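Local coordinates for protein thioesterase (Streptomyces coelicolor, PDB 3QMW) that probably hydrolyses thioesters, acting as an alpha/beta-hydrolase-fold thioesterase of the prodiginine biosynthetic pathway, at residues P246-D249 with R250-H254; H104-G107 with A108-Y112. All coordinates share one frame; numbering follows the deposited sequence.

Interaction 1 of 2, residues P246-D249 with R250-H254; sequences PSRD and RLLAH
P246 O accepts a hydrogen bond from the backbone N of R250, 3.0 Å away, in the opening turn of helix 246-258, the C-terminal helix of an alpha/beta-hydrolase fold. Two further i to i+4 bonds follow: L251 N reaches S247 O at 2.9 Å, and L252 N reaches R248 O at 3.2 Å. Both are nearly straight, with N-H...O angles of 169° and 166°. The last, A253 N to D249 O, is weak.

The side-chain contact across this turn is a van der Waals one, L252 CD1 against the R248 guanidinium. The arginine is extended from CG to NE, with CG anti to the backbone N (chi1 162°), which brings one face of its guanidinium against the leucine. CD1 sits over the centre of that face, 4.1 Å from R248 CZ, while L252 CG packs on R248 O at 3.3 Å. W49 of helix 49-53 touches both side chains.

Charged ends are held by partners beyond the turn. D249 forms a salt bridge through OD1 with R52, tying the helix to helix 49-53; a weak bond from R248 NH2 to R47 O only adds to it. R250 serves the assembly instead, its NE bonding T257 O of the second subunit. Close to the helix, the aliphatic base of R250 runs past the start of the turn, with CB 3.8 Å and CG 4.0 Å from P246 O.

Interaction 2 of 2, residues H104-G107 with A108-Y112; sequences HSMG and ALLAY
M106 and L110 meet one turn apart at the start of helix 106-120, which begins within a GxSxG sequence that has the form of a nucleophile elbow, the sharp strand-helix turn of alpha/beta hydrolases. The bend is at S105, whose backbone takes phi 60° and psi -132° between strand 99-104 and the helix. G107, lacking a side chain, fits against the strand end, its CA 3.9 Å from H104 N.

The first turn is tied by its backbone. L109 N binds S105 O at 3.3 Å. L110 N follows with a bond to M106 O at 3.0 Å, and A111 N with one to G107 O at 2.7 Å.

L110 can be followed outward. CB rests on the backbone, 3.3 Å from M106 O and 3.8 Å from G107 O. CG stands anti to the backbone N (chi1 165°), carrying the branch beyond those carbonyls. Of the two methyls, CD2 is the one turned to the methionine sulfur, a loose apolar contact with M106 SD 4.4 Å from L110 CD2. F36 of strand 31-36 touches this leucine too, whereas M106 packs on D184 and C188 of helix 178-189.

The polar ends of S105 and H104 find their partners elsewhere in the chain. S105 OG is hydrogen-bonded to H239 NE2, consistent with a Ser-His-Asp triad completed by D211. Both ring nitrogens of H104 are engaged, NE2 with H239 O and ND1 with S132 OG.

How the interactions relate
Interactions 1 and 2 both lie at the N-terminal ends of helices, helix 246-258 and helix 106-120, in the same alpha/beta-hydrolase fold, with centres 18 Å apart and nearest atoms about 7 Å apart. They do not touch. Interaction 2 is the buried one, centred about 5 Å from the centre of the chain, and it carries the probable nucleophile S105 in the active site where a PEG molecule is bound. Interaction 1 lies farther out, about 14 Å from that centre, and reaches the second subunit. The segment after strand 230-235 connects them: it supplies H239 to S105 and H104, and its F241 meets the H104 ring edge-to-face while touching S247, before helix 246-258 begins.

Interaction 1 of 2, residues P246-D249 with R250-H254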
ATOM      1  N   PRO D 246     -11.724   3.678  -1.070  1.00 47.96           N
ATOM      2  CA  PRO D 246     -10.437   4.259  -1.447  1.00 47.31           C
ATOM      3  C   PRO D 246      -9.517   4.564  -0.264  1.00 46.67           C
ATOM      4  O   PRO D 246      -8.302   4.385  -0.381  1.00 46.50           O
ATOM      5  CB  PRO D 246     -10.822   5.564  -2.164  1.00 47.40           C
ATOM      6  CG  PRO D 246     -12.293   5.464  -2.453  1.00 47.65           C
ATOM      7  CD  PRO D 246     -12.854   4.565  -1.411  1.00 48.00           C
ATOM      8  N   SER D 247     -10.083   5.027   0.858  1.00 45.73           N
ATOM      9  CA  SER D 247      -9.284   5.392   2.037  1.00 44.97           C
ATOM     10  C   SER D 247      -8.855   4.199   2.902  1.00 44.42           C
ATOM     11  O   SER D 247      -7.868   4.277   3.620  1.00 44.22           O
ATOM     12  CB  SER D 247     -10.009   6.439   2.880  1.00 44.87           C
ATOM     13  OG  SER D 247     -11.373   6.131   3.010  1.00 44.78           O
ATOM     14  N   ARG D 248      -9.585   3.093   2.836  1.00 44.08           N
ATOM     15  CA  ARG D 248      -9.115   1.856   3.459  1.00 43.69           C
ATOM     16  C   ARG D 248      -7.874   1.390   2.724  1.00 43.79           C
ATOM     17  O   ARG D 248      -6.921   0.918   3.345  1.00 43.86           O
ATOM     18  CB  ARG D 248     -10.181   0.755   3.416  1.00 43.53           C
ATOM     19  CG  ARG D 248      -9.608  -0.643   3.634  1.00 42.68           C
ATOM     20  CD  ARG D 248     -10.654  -1.690   3.518  1.00 42.12           C
ATOM     21  NE  ARG D 248     -10.136  -3.000   3.895  1.00 42.74           N
ATOM     22  CZ  ARG D 248      -9.599  -3.891   3.060  1.00 42.78           C
ATOM     23  NH1 ARG D 248      -9.478  -3.626   1.758  1.00 43.06           N
ATOM     24  NH2 ARG D 248      -9.163  -5.059   3.538  1.00 41.81           N
ATOM     25  N   ASP D 249      -7.922   1.496   1.392  1.00 44.03           N
ATOM     26  CA  ASP D 249      -6.776   1.200   0.516  1.00 44.13           C
ATOM     27  C   ASP D 249      -5.582   2.107   0.822  1.00 43.74           C
ATOM     28  O   ASP D 249      -4.458   1.619   0.918  1.00 43.63           O
ATOM     29  CB  ASP D 249      -7.160   1.330  -0.974  1.00 44.30           C
ATOM     30  CG  ASP D 249      -7.872   0.096  -1.518  1.00 45.00           C
ATOM     31  OD1 ASP D 249      -7.322  -1.020  -1.393  1.00 45.86           O
ATOM     32  OD2 ASP D 249      -8.969   0.241  -2.103  1.00 46.55           O
ATOM     33  N   ARG D 250      -5.826   3.408   0.998  1.00 43.43           N
ATOM     34  CA  ARG D 250      -4.741   4.344   1.307  1.00 43.60           C
ATOM     35  C   ARG D 250      -4.156   4.145   2.700  1.00 42.97           C
ATOM     36  O   ARG D 250      -2.930   4.122   2.847  1.00 43.24           O
ATOM     37  CB  ARG D 250      -5.171   5.798   1.130  1.00 44.15           C
ATOM     38  CG  ARG D 250      -4.796   6.393  -0.211  1.00 46.59           C
ATOM     39  CD  ARG D 250      -4.668   7.926  -0.133  1.00 50.89           C
ATOM     40  NE  ARG D 250      -4.087   8.504  -1.354  1.00 53.50           N
ATOM     41  CZ  ARG D 250      -4.733   8.638  -2.519  1.00 55.76           C
ATOM     42  NH1 ARG D 250      -5.998   8.236  -2.659  1.00 56.44           N
ATOM     43  NH2 ARG D 250      -4.105   9.176  -3.560  1.00 56.37           N
ATOM     44  N   LEU D 251      -5.011   4.002   3.718  1.00 42.04           N
ATOM     45  CA  LEU D 251      -4.531   3.666   5.064  1.00 40.98           C
ATOM     46  C   LEU D 251      -3.534   2.524   4.960  1.00 40.29           C
ATOM     47  O   LEU D 251      -2.414   2.642   5.431  1.00 39.76           O
ATOM     48  CB  LEU D 251      -5.670   3.255   6.001  1.00 40.92           C
ATOM     49  CG  LEU D 251      -5.212   2.546   7.294  1.00 40.40           C
ATOM     50  CD1 LEU D 251      -4.836   3.567   8.321  1.00 40.85           C
ATOM     51  CD2 LEU D 251      -6.259   1.629   7.847  1.00 39.56           C
ATOM     52  N   LEU D 252      -3.955   1.432   4.329  1.00 39.65           N
ATOM     53  CA  LEU D 252      -3.107   0.240   4.168  1.00 39.59           C
ATOM     54  C   LEU D 252      -1.775   0.484   3.456  1.00 39.69           C
ATOM     55  O   LEU D 252      -0.786  -0.208   3.719  1.00 39.57           O
ATOM     56  CB  LEU D 252      -3.875  -0.860   3.422  1.00 39.23           C
ATOM     57  CG  LEU D 252      -4.942  -1.590   4.237  1.00 38.90           C
ATOM     58  CD1 LEU D 252      -5.780  -2.452   3.330  1.00 37.21           C
ATOM     59  CD2 LEU D 252      -4.306  -2.433   5.361  1.00 37.06           C
ATOM     60  N   ALA D 253      -1.762   1.448   2.537  1.00 40.05           N
ATOM     61  CA  ALA D 253      -0.576   1.742   1.744  1.00 40.23           C
ATOM     62  C   ALA D 253       0.379   2.572   2.581  1.00 40.56           C
ATOM     63  O   ALA D 253       1.583   2.308   2.596  1.00 40.55           O
ATOM     64  CB  ALA D 253      -0.957   2.467   0.469  1.00 40.24           C
ATOM     65  N   HIS D 254      -0.157   3.558   3.296  1.00 40.98           N
ATOM     66  CA  HIS D 254       0.634   4.286   4.300  1.00 41.40           C
ATOM     67  C   HIS D 254       1.258   3.349   5.346  1.00 41.56           C
ATOM     68  O   HIS D 254       2.434   3.471   5.662  1.00 41.87           O
ATOM     69  CB  HIS D 254      -0.202   5.369   4.972  1.00 41.30           C
ATOM     70  CG  HIS D 254      -0.442   6.560   4.102  1.00 42.52           C
ATOM     71  ND1 HIS D 254       0.557   7.454   3.771  1.00 44.61           N
ATOM     72  CD2 HIS D 254      -1.564   7.009   3.490  1.00 43.27           C
ATOM     73  CE1 HIS D 254       0.060   8.400   2.992  1.00 44.55           C
ATOM     74  NE2 HIS D 254      -1.226   8.156   2.806  1.00 43.58           N
TER

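Interaction 2 of 2, residues H104-G107 with A108-Y112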
ATOM      1  N   HIS D 104      -8.280   1.749  15.514  1.00 39.33           N
ATOM      2  CA  HIS D 104      -9.168   2.699  14.923  1.00 39.33           C
ATOM      3  C   HIS D 104     -10.201   3.104  15.929  1.00 39.81           C
ATOM      4  O   HIS D 104     -10.891   2.291  16.433  1.00 39.89           O
ATOM      5  CB  HIS D 104      -9.862   2.091  13.722  1.00 39.03           C
ATOM      6  CG  HIS D 104     -10.863   2.995  13.086  1.00 38.22           C
ATOM      7  ND1 HIS D 104     -10.514   4.155  12.457  1.00 39.19           N
ATOM      8  CD2 HIS D 104     -12.199   2.900  12.965  1.00 37.97           C
ATOM      9  CE1 HIS D 104     -11.588   4.758  12.008  1.00 38.48           C
ATOM     10  NE2 HIS D 104     -12.626   4.017  12.308  1.00 38.08           N
ATOM     11  N   SER D 105     -10.346   4.383  16.185  1.00 40.21           N
ATOM     12  CA  SER D 105     -11.363   4.809  17.108  1.00 40.52           C
ATOM     13  C   SER D 105     -11.098   4.188  18.474  1.00 40.73           C
ATOM     14  O   SER D 105     -10.034   4.278  18.990  1.00 40.69           O
ATOM     15  CB  SER D 105     -12.720   4.430  16.567  1.00 40.60           C
ATOM     16  OG  SER D 105     -13.722   5.217  17.143  1.00 40.36           O
ATOM     17  N   MET D 106     -12.107   3.624  19.085  1.00 41.23           N
ATOM     18  CA  MET D 106     -11.945   3.020  20.369  1.00 41.59           C
ATOM     19  C   MET D 106     -10.669   2.224  20.412  1.00 41.58           C
ATOM     20  O   MET D 106     -10.024   2.182  21.425  1.00 41.95           O
ATOM     21  CB  MET D 106     -13.168   2.197  20.736  1.00 41.77           C
ATOM     22  CG  MET D 106     -13.149   1.559  22.075  1.00 42.94           C
ATOM     23  SD  MET D 106     -12.403  -0.035  21.987  1.00 45.87           S
ATOM     24  CE  MET D 106     -13.266  -0.904  23.212  1.00 45.73           C
ATOM     25  N   GLY D 107     -10.343   1.558  19.320  1.00 41.32           N
ATOM     26  CA  GLY D 107      -9.078   0.836  19.170  1.00 41.28           C
ATOM     27  C   GLY D 107      -7.839   1.712  19.301  1.00 41.17           C
ATOM     28  O   GLY D 107      -6.805   1.258  19.770  1.00 41.05           O
ATOM     29  N   ALA D 108      -7.935   2.962  18.863  1.00 41.52           N
ATOM     30  CA  ALA D 108      -6.842   3.929  18.998  1.00 41.98           C
ATOM     31  C   ALA D 108      -6.576   4.251  20.465  1.00 42.51           C
ATOM     32  O   ALA D 108      -5.445   4.126  20.953  1.00 42.93           O
ATOM     33  CB  ALA D 108      -7.183   5.202  18.267  1.00 42.01           C
ATOM     34  N   LEU D 109      -7.629   4.676  21.157  1.00 42.85           N
ATOM     35  CA  LEU D 109      -7.559   4.965  22.590  1.00 43.10           C
ATOM     36  C   LEU D 109      -7.023   3.746  23.326  1.00 42.94           C
ATOM     37  O   LEU D 109      -6.137   3.872  24.162  1.00 42.63           O
ATOM     38  CB  LEU D 109      -8.943   5.386  23.132  1.00 43.21           C
ATOM     39  CG  LEU D 109      -9.040   5.893  24.586  1.00 43.55           C
ATOM     40  CD1 LEU D 109      -7.876   6.797  24.975  1.00 43.10           C
ATOM     41  CD2 LEU D 109     -10.356   6.601  24.824  1.00 42.46           C
ATOM     42  N   LEU D 110      -7.535   2.569  22.963  1.00 43.30           N
ATOM     43  CA  LEU D 110      -7.118   1.304  23.578  1.00 43.28           C
ATOM     44  C   LEU D 110      -5.671   0.976  23.255  1.00 43.69           C
ATOM     45  O   LEU D 110      -4.951   0.489  24.121  1.00 43.70           O
ATOM     46  CB  LEU D 110      -8.041   0.158  23.149  1.00 43.03           C
ATOM     47  CG  LEU D 110      -7.588  -1.293  23.396  1.00 42.75           C
ATOM     48  CD1 LEU D 110      -6.966  -1.526  24.772  1.00 42.62           C
ATOM     49  CD2 LEU D 110      -8.773  -2.208  23.195  1.00 42.20           C
ATOM     50  N   ALA D 111      -5.259   1.245  22.016  1.00 44.36           N
ATOM     51  CA  ALA D 111      -3.873   1.036  21.578  1.00 45.11           C
ATOM     52  C   ALA D 111      -2.874   1.809  22.451  1.00 45.94           C
ATOM     53  O   ALA D 111      -1.906   1.242  22.977  1.00 45.77           O
ATOM     54  CB  ALA D 111      -3.725   1.463  20.130  1.00 45.01           C
ATOM     55  N   TYR D 112      -3.136   3.105  22.593  1.00 46.87           N
ATOM     56  CA  TYR D 112      -2.329   4.006  23.413  1.00 47.71           C
ATOM     57  C   TYR D 112      -2.197   3.488  24.850  1.00 48.30           C
ATOM     58  O   TYR D 112      -1.089   3.353  25.375  1.00 48.15           O
ATOM     59  CB  TYR D 112      -2.959   5.408  23.365  1.00 47.77           C
ATOM     60  CG  TYR D 112      -2.445   6.409  24.373  1.00 48.87           C
ATOM     61  CD1 TYR D 112      -1.086   6.696  24.482  1.00 50.13           C
ATOM     62  CD2 TYR D 112      -3.330   7.099  25.200  1.00 49.40           C
ATOM     63  CE1 TYR D 112      -0.620   7.632  25.406  1.00 50.48           C
ATOM     64  CE2 TYR D 112      -2.878   8.028  26.117  1.00 50.16           C
ATOM     65  CZ  TYR D 112      -1.525   8.292  26.215  1.00 50.56           C
ATOM     66  OH  TYR D 112      -1.087   9.211  27.135  1.00 51.68           O
TER